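Local coordinates for xanthomonas outer protein D (Xanthomonas euvesicatoria, PDB 2OIX) that acts as a type III secreted deSUMOylating cysteine protease of the Ulp1 (C48) family, seen here as its inactivated catalytic fragment, at residues H9-A12 against Y13-L17; L41-D45 against P46-A50; Q103-Y106 against L107-A111; E168-R171 against G172-R175. The protein carries 1 engineered substitution. All blocks are in the same frame, centred on the assembly; numbering follows the deposited sequence.

Contact 1: H9-A12 against Y13-L17; sequences HLRA and YTDDL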
# COMPACT_ATOMS: atom_id res chain seq x y z
N HIS A 9 -2.88 -11.91 -6.44
CA HIS A 9 -2.53 -11.08 -7.59
C HIS A 9 -1.71 -9.89 -7.19
O HIS A 9 -0.76 -9.54 -7.89
CB HIS A 9 -3.78 -10.58 -8.26
CG HIS A 9 -4.59 -11.67 -8.88
ND1 HIS A 9 -5.83 -12.03 -8.40
CD2 HIS A 9 -4.34 -12.47 -9.94
CE1 HIS A 9 -6.32 -13.00 -9.15
NE2 HIS A 9 -5.43 -13.31 -10.07
N LEU A 10 -2.11 -9.25 -6.09
CA LEU A 10 -1.38 -8.09 -5.57
C LEU A 10 0.03 -8.54 -5.18
O LEU A 10 1.01 -7.92 -5.58
CB LEU A 10 -2.12 -7.46 -4.39
CG LEU A 10 -3.11 -6.31 -4.72
CD1 LEU A 10 -4.33 -6.91 -5.24
CD2 LEU A 10 -3.48 -5.58 -3.40
N ARG A 11 0.11 -9.64 -4.41
CA ARG A 11 1.39 -10.23 -4.04
C ARG A 11 2.32 -10.56 -5.21
O ARG A 11 3.52 -10.28 -5.14
CB ARG A 11 1.18 -11.49 -3.19
CG ARG A 11 2.46 -12.12 -2.71
CD ARG A 11 3.16 -11.23 -1.68
NE ARG A 11 4.52 -11.68 -1.39
CZ ARG A 11 4.86 -12.43 -0.33
NH1 ARG A 11 3.95 -12.80 0.57
NH2 ARG A 11 6.12 -12.80 -0.17
N ALA A 12 1.76 -11.13 -6.28
CA ALA A 12 2.54 -11.51 -7.46
C ALA A 12 3.05 -10.25 -8.18
O ALA A 12 4.19 -10.20 -8.66
CB ALA A 12 1.69 -12.37 -8.44
N TYR A 13 2.19 -9.24 -8.25
CA TYR A 13 2.60 -7.98 -8.85
C TYR A 13 3.70 -7.30 -8.02
O TYR A 13 4.72 -6.88 -8.57
CB TYR A 13 1.40 -7.06 -9.04
CG TYR A 13 1.72 -5.87 -9.92
CD1 TYR A 13 1.38 -5.85 -11.27
CD2 TYR A 13 2.41 -4.76 -9.39
CE1 TYR A 13 1.67 -4.73 -12.08
CE2 TYR A 13 2.71 -3.66 -10.19
CZ TYR A 13 2.33 -3.65 -11.51
OH TYR A 13 2.66 -2.56 -12.29
N THR A 14 3.52 -7.23 -6.71
CA THR A 14 4.53 -6.52 -5.90
C THR A 14 5.85 -7.30 -5.75
O THR A 14 6.92 -6.68 -5.67
CB THR A 14 3.99 -6.02 -4.55
OG1 THR A 14 3.60 -7.13 -3.74
CG2 THR A 14 2.82 -5.04 -4.74
N ASP A 15 5.77 -8.64 -5.77
CA ASP A 15 6.96 -9.50 -5.89
C ASP A 15 7.72 -9.17 -7.16
O ASP A 15 8.94 -8.95 -7.11
CB ASP A 15 6.58 -10.99 -5.90
CG ASP A 15 6.32 -11.55 -4.50
OD1 ASP A 15 6.47 -10.80 -3.51
OD2 ASP A 15 5.97 -12.74 -4.37
N ASP A 16 7.02 -9.13 -8.30
CA ASP A 16 7.65 -8.82 -9.58
C ASP A 16 8.22 -7.40 -9.62
O ASP A 16 9.36 -7.21 -10.09
CB ASP A 16 6.65 -9.05 -10.72
CG ASP A 16 7.23 -8.69 -12.08
OD1 ASP A 16 8.16 -9.39 -12.54
OD2 ASP A 16 6.76 -7.70 -12.68
N LEU A 17 7.45 -6.43 -9.12
CA LEU A 17 7.94 -5.05 -8.97
C LEU A 17 9.26 -4.99 -8.20
O LEU A 17 10.22 -4.36 -8.66
CB LEU A 17 6.92 -4.17 -8.20
CG LEU A 17 7.29 -2.69 -8.06
CD1 LEU A 17 7.59 -2.00 -9.42
CD2 LEU A 17 6.17 -2.00 -7.32
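H9 passes its carbonyl O to Y13 N (3.0 Å), beginning a run of i to i+4 bonds within helix 7-20. Its imidazole looks back to the helix start, where ND1 is hydrogen-bonded to L6 N. L10 O receives T14 N at 2.8 Å; the L10 side chain, aliphatic, leaves the helix on the buried side and packs on L141 of helix 136-153. A chi1 of 64° holds T14 OG1 over the preceding turn, in weak reach of both L10 O (3.3 Å) and R11 O.

R11 supplies the main side-chain link. A bend at chi2 (68°) swings its chain along the helix, and NE meets D15 OD1 at 3.0 Å with a nearly straight N-H (171°). The oxygen sits in the guanidinium plane, while the two flat groups stand almost perpendicular. NH1 reaches instead to D34. A12, small enough for a position near L178 of helix 171-179, gives its O to D16 N.

With one carboxylate at NE and another at NH1, the R11 guanidinium is held from two directions. Its charge is probably well balanced, and its rotation restricted, on the outer face of the helix.

Contact 2: L41-D45 against P46-A50; sequences LSSAD and PDQQA
In S43 the OG lies opposite the backbone N (chi1 167°), and in Q48 the CG lies opposite the carbonyl carbon (chi1 -75°) with an extended chain beyond, which brings the hydroxyl and the amide oxygen together. S43 OG donates to Q48 OE1 at 2.6 Å, approaching from above the amide carbonyl plane instead of along a lone pair. The same OG accepts a weak bond from D45 N, which suits serine, able to give and take at one atom.

D45 is the N-cap of helix 46-57. Q48 N is shared weakly between D45 OD1, the capping bond at 3.3 Å, and D45 O at 3.0 Å. D45 O also receives Q49 N at 3.2 Å, the first regular bond of the helix. The Q48 chain crosses the D45 carboxylate at about a right angle, CG 3.4 Å from D45 OD2. P46 takes a first-turn position, where proline is well tolerated because its missing N-H is not needed for an i to i+4 bond.

Q49 extends back across the loop, and its NE2 donates to L41 O at 2.6 Å with the acceptor close to the amide plane. L41 itself turns its leucyl group onto A52, Q53 and L56.

An aspartate N-cap thus opens helix 46-57 after the short loop from helix 35-40, with Q48 and Q49 bonded back to that loop.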
# COMPACT_ATOMS: atom_id res chain seq x y z
N LEU A 41 -2.82 -7.87 11.37
CA LEU A 41 -2.58 -6.89 12.46
C LEU A 41 -3.80 -6.81 13.40
O LEU A 41 -3.66 -6.58 14.63
CB LEU A 41 -2.24 -5.51 11.87
CG LEU A 41 -0.92 -5.29 11.10
CD1 LEU A 41 -0.98 -3.94 10.36
CD2 LEU A 41 0.34 -5.39 11.96
N SER A 42 -4.98 -7.03 12.84
CA SER A 42 -6.24 -6.93 13.57
C SER A 42 -6.73 -8.27 14.15
O SER A 42 -7.69 -8.30 14.92
CB SER A 42 -7.31 -6.34 12.65
OG SER A 42 -6.95 -5.04 12.25
N SER A 43 -6.07 -9.37 13.77
CA SER A 43 -6.47 -10.73 14.15
C SER A 43 -6.74 -10.87 15.65
O SER A 43 -6.18 -10.12 16.46
CB SER A 43 -5.40 -11.73 13.71
OG SER A 43 -5.57 -13.02 14.29
N ALA A 44 -7.61 -11.82 16.03
CA ALA A 44 -7.91 -12.03 17.47
C ALA A 44 -6.90 -12.95 18.15
O ALA A 44 -6.63 -12.83 19.36
CB ALA A 44 -9.33 -12.55 17.67
N ASP A 45 -6.36 -13.87 17.34
CA ASP A 45 -5.22 -14.70 17.70
C ASP A 45 -4.02 -13.80 17.92
O ASP A 45 -3.49 -13.22 16.98
CB ASP A 45 -4.93 -15.72 16.58
CG ASP A 45 -3.71 -16.61 16.89
OD1 ASP A 45 -2.88 -16.29 17.79
OD2 ASP A 45 -3.57 -17.66 16.23
N PRO A 46 -3.60 -13.69 19.18
CA PRO A 46 -2.51 -12.80 19.56
C PRO A 46 -1.19 -13.05 18.79
O PRO A 46 -0.46 -11.95 18.42
CB PRO A 46 -2.32 -13.12 21.05
CG PRO A 46 -3.70 -13.52 21.49
CD PRO A 46 -4.17 -14.39 20.35
N ASP A 47 -0.85 -14.41 18.75
CA ASP A 47 0.33 -14.76 17.95
C ASP A 47 0.27 -14.44 16.44
O ASP A 47 1.32 -14.26 15.81
CB ASP A 47 0.72 -16.22 18.14
CG ASP A 47 2.22 -16.40 18.21
OD1 ASP A 47 2.95 -15.50 17.72
OD2 ASP A 47 2.66 -17.41 18.78
N GLN A 48 -0.93 -14.39 15.85
CA GLN A 48 -1.08 -13.95 14.45
C GLN A 48 -0.76 -12.44 14.34
O GLN A 48 -0.10 -11.99 13.40
CB GLN A 48 -2.51 -14.17 13.93
CG GLN A 48 -2.89 -15.64 13.59
CD GLN A 48 -4.18 -15.75 12.75
OE1 GLN A 48 -4.82 -14.73 12.44
NE2 GLN A 48 -4.58 -17.00 12.38
N GLN A 49 -1.27 -11.68 15.30
CA GLN A 49 -1.10 -10.23 15.29
C GLN A 49 0.35 -9.84 15.61
O GLN A 49 0.91 -8.96 14.98
CB GLN A 49 -2.09 -9.59 16.26
CG GLN A 49 -1.83 -8.15 16.57
CD GLN A 49 -2.76 -7.64 17.65
OE1 GLN A 49 -2.51 -7.83 18.85
NE2 GLN A 49 -3.85 -7.01 17.23
N ALA A 50 0.95 -10.54 16.57
CA ALA A 50 2.35 -10.33 16.94
C ALA A 50 3.27 -10.57 15.76
O ALA A 50 4.16 -9.76 15.47
CB ALA A 50 2.74 -11.24 18.13

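Contact 3: Q103-Y106 against L107-A111; sequences QQRY and LADMA
Q103, Q104, R105 and Y106 give their carbonyl oxygens to the N atoms of L107, A108, D109 and M110, four consecutive alpha-helical bonds that bring side chains four residues apart onto the same face.

R105, bent at chi2, brings NE to D109 OD1 at 2.7 Å in a salt bridge. The oxygen is approached on its syn side but well out of the carboxylate plane, and the guanidinium stands nearly upright to the carboxylate (83° between planes); R105 NH2 adds a weak bond of 3.4 Å to D109 OD1. The several N-H groups of arginine let it serve two carboxylates, NH1 pairing with E124 on strand 123-125.

On another face Y106 and M110 lie side by side. Bends at chi2 and chi3 (-48° and -65°) fold the methionine chain beside the ring. M110 CG sits over the Y106 ring, 3.9 Å from its centroid, in a CH-pi contact, while SD approaches obliquely in a Met-aromatic contact, its polarisable sulfur well suited to an aromatic neighbour. L107 turns inward onto I69 and Q71, and Q104, buried, spends its amide on S77 and Q71.

The helix is the alpha element of a beta-alpha-beta unit, connecting strand 90-94 to strand 123-125, its parallel neighbour in the sheet, and the R105 pair with E124 fastens it directly to the second strand.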
# COMPACT_ATOMS: atom_id res chain seq x y z
N GLN A 103 -16.27 1.89 6.29
CA GLN A 103 -15.48 0.70 6.59
C GLN A 103 -14.04 0.79 6.11
O GLN A 103 -13.12 0.43 6.85
CB GLN A 103 -16.14 -0.65 6.18
CG GLN A 103 -15.43 -1.83 6.95
CD GLN A 103 -15.97 -3.23 6.70
OE1 GLN A 103 -17.17 -3.42 6.43
NE2 GLN A 103 -15.08 -4.23 6.77
N GLN A 104 -13.82 1.30 4.90
CA GLN A 104 -12.46 1.30 4.31
C GLN A 104 -11.44 2.10 5.12
O GLN A 104 -10.34 1.60 5.43
CB GLN A 104 -12.52 1.78 2.85
CG GLN A 104 -11.23 1.40 2.08
CD GLN A 104 -11.15 -0.11 1.74
OE1 GLN A 104 -12.13 -0.83 1.83
NE2 GLN A 104 -9.99 -0.56 1.29
N ARG A 105 -11.80 3.33 5.50
CA ARG A 105 -10.88 4.14 6.28
C ARG A 105 -10.71 3.54 7.69
O ARG A 105 -9.63 3.61 8.24
CB ARG A 105 -11.33 5.59 6.34
CG ARG A 105 -10.49 6.48 7.22
CD ARG A 105 -9.03 6.63 6.78
NE ARG A 105 -8.30 7.30 7.86
CZ ARG A 105 -7.86 8.56 7.84
NH1 ARG A 105 -8.02 9.34 6.77
NH2 ARG A 105 -7.24 9.03 8.90
N TYR A 106 -11.77 2.93 8.23
CA TYR A 106 -11.67 2.18 9.48
C TYR A 106 -10.58 1.09 9.43
O TYR A 106 -9.76 0.98 10.33
CB TYR A 106 -13.03 1.57 9.82
CG TYR A 106 -12.99 0.67 11.03
CD1 TYR A 106 -12.74 1.20 12.30
CD2 TYR A 106 -13.22 -0.69 10.91
CE1 TYR A 106 -12.72 0.39 13.43
CE2 TYR A 106 -13.20 -1.52 12.05
CZ TYR A 106 -12.94 -0.96 13.29
OH TYR A 106 -12.93 -1.76 14.41
N LEU A 107 -10.61 0.27 8.38
CA LEU A 107 -9.60 -0.77 8.17
C LEU A 107 -8.20 -0.13 8.11
O LEU A 107 -7.31 -0.61 8.78
CB LEU A 107 -9.90 -1.58 6.89
CG LEU A 107 -11.18 -2.44 6.88
CD1 LEU A 107 -11.43 -3.07 5.51
CD2 LEU A 107 -11.04 -3.53 7.94
N ALA A 108 -8.02 0.94 7.32
CA ALA A 108 -6.72 1.68 7.30
C ALA A 108 -6.29 2.22 8.70
O ALA A 108 -5.10 2.22 9.06
CB ALA A 108 -6.77 2.82 6.28
N ASP A 109 -7.28 2.68 9.47
CA ASP A 109 -7.03 3.26 10.76
C ASP A 109 -6.64 2.19 11.76
O ASP A 109 -5.78 2.41 12.61
CB ASP A 109 -8.26 4.01 11.26
CG ASP A 109 -8.41 5.37 10.60
OD1 ASP A 109 -7.44 5.82 9.94
OD2 ASP A 109 -9.48 5.99 10.75
N MET A 110 -7.27 1.03 11.64
CA MET A 110 -6.92 -0.10 12.53
C MET A 110 -5.51 -0.57 12.21
O MET A 110 -4.73 -0.82 13.12
CB MET A 110 -7.87 -1.28 12.33
CG MET A 110 -9.29 -1.07 12.91
SD MET A 110 -9.29 -0.45 14.62
CE MET A 110 -8.54 -1.81 15.54
N ALA A 111 -5.17 -0.66 10.92
CA ALA A 111 -3.81 -1.00 10.50
C ALA A 111 -2.81 -0.01 11.12
O ALA A 111 -1.84 -0.43 11.76
CB ALA A 111 -3.67 -1.04 8.96

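Contact 4: E168-R171 against G172-R175; sequences EPDR and GLIR
D170 meets L173 in a capping bond: D170 is the N-cap of helix 171-179, and its OD2 accepts from L173 N at 2.9 Å, the donor lying above the carboxylate plane. With chi1 at 52°, CG stands between the backbone N and the carbonyl carbon, which turns OD2 to the N-H of L173. The short aspartate chain suits this task, since it can fold straight back to a helix N-H.

Among backbone bonds, R171 O receives R175 N at 2.8 Å and so closes the first turn.

Van der Waals contact joins I174 to backbone oxygens: its CB lies 3.4 Å from R171 O, and its CG1 and CD1 are each 3.7 Å from D170 O. The buried I174 faces helix 136-153, so an aliphatic residue suits the inward side of the helix.

Like charges also meet. R175 runs extended past the bent R171, bringing its NE 3.3 Å from R171 CG and 3.7 Å from R171 NE, with the guanidinium planes 60° apart. R171, however, directs NH1 to D138 and NH2 to S3 O.

Those two anchors hold the end of R171, and D138 probably offsets the closeness of the second arginine; the D170 carboxylate, meanwhile, should interact favourably with the positive end of the helix dipole.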
# COMPACT_ATOMS: atom_id res chain seq x y z
N GLU A 168 -3.40 6.53 -14.01
CA GLU A 168 -4.23 5.90 -15.02
C GLU A 168 -3.89 4.42 -14.95
O GLU A 168 -2.92 3.97 -15.57
CB GLU A 168 -3.94 6.49 -16.40
CG GLU A 168 -4.18 8.01 -16.53
CD GLU A 168 -3.53 8.62 -17.79
OE1 GLU A 168 -2.29 8.83 -17.80
OE2 GLU A 168 -4.26 8.91 -18.78
N PRO A 169 -4.65 3.67 -14.14
CA PRO A 169 -4.51 2.23 -14.04
C PRO A 169 -5.02 1.58 -15.30
O PRO A 169 -5.95 2.08 -15.92
CB PRO A 169 -5.45 1.85 -12.88
CG PRO A 169 -5.74 3.14 -12.18
CD PRO A 169 -5.69 4.18 -13.23
N ASP A 170 -4.42 0.45 -15.67
CA ASP A 170 -4.86 -0.29 -16.85
C ASP A 170 -4.81 -1.78 -16.57
O ASP A 170 -3.80 -2.30 -16.11
CB ASP A 170 -3.99 0.05 -18.06
CG ASP A 170 -2.51 -0.09 -17.78
OD1 ASP A 170 -1.78 0.92 -17.83
OD2 ASP A 170 -2.06 -1.23 -17.51
N ARG A 171 -5.89 -2.49 -16.87
CA ARG A 171 -5.90 -3.90 -16.55
C ARG A 171 -4.85 -4.61 -17.40
O ARG A 171 -4.10 -5.45 -16.89
CB ARG A 171 -7.30 -4.49 -16.70
CG ARG A 171 -7.43 -5.94 -16.29
CD ARG A 171 -6.83 -6.24 -14.89
NE ARG A 171 -7.57 -7.36 -14.30
CZ ARG A 171 -8.46 -7.23 -13.31
NH1 ARG A 171 -8.71 -6.05 -12.75
NH2 ARG A 171 -9.07 -8.32 -12.87
N GLY A 172 -4.76 -4.19 -18.66
CA GLY A 172 -3.80 -4.70 -19.64
C GLY A 172 -2.35 -4.92 -19.21
O GLY A 172 -1.84 -6.03 -19.29
N LEU A 173 -1.68 -3.86 -18.76
CA LEU A 173 -0.25 -3.97 -18.44
C LEU A 173 -0.06 -4.71 -17.11
O LEU A 173 0.97 -5.34 -16.88
CB LEU A 173 0.45 -2.60 -18.43
CG LEU A 173 1.80 -2.49 -17.70
CD1 LEU A 173 2.98 -2.86 -18.60
CD2 LEU A 173 2.02 -1.11 -17.07
N ILE A 174 -1.07 -4.62 -16.25
CA ILE A 174 -1.08 -5.43 -15.04
C ILE A 174 -1.14 -6.92 -15.41
O ILE A 174 -0.34 -7.71 -14.93
CB ILE A 174 -2.21 -5.03 -14.06
CG1 ILE A 174 -1.83 -3.73 -13.33
CG2 ILE A 174 -2.44 -6.12 -12.99
CD1 ILE A 174 -2.97 -3.05 -12.61
N ARG A 175 -2.08 -7.27 -16.28
CA ARG A 175 -2.17 -8.62 -16.83
C ARG A 175 -0.87 -9.09 -17.48
O ARG A 175 -0.46 -10.23 -17.29
CB ARG A 175 -3.30 -8.70 -17.86
CG ARG A 175 -4.68 -8.77 -17.24
CD ARG A 175 -5.78 -9.10 -18.25
NE ARG A 175 -7.06 -8.97 -17.56
CZ ARG A 175 -8.25 -9.34 -18.04
NH1 ARG A 175 -8.36 -9.90 -19.25
NH2 ARG A 175 -9.33 -9.16 -17.28

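How the contacts relate
From the N terminus, the contacts follow in series and none nests or crosses. Each joins adjoining segments, so no long loop is closed: contacts 1 and 3 lie within helices 7-20 and 102-114, whereas contacts 2 and 4 mark where helices 46-57 and 171-179 begin. Two pairs touch. Contact 1 meets contact 4 where Y13 CE1 packs on I174 CG1 (3.9 Å), joining the first helix to the last. Contact 2 meets contact 3 where L41 CD1 lies on A111 O and S42 OG on M110 CB, setting the loop against helix 102-114. Contacts 1 and 3 sit on opposite sides of the chain's centre, about 22 Å apart between centres.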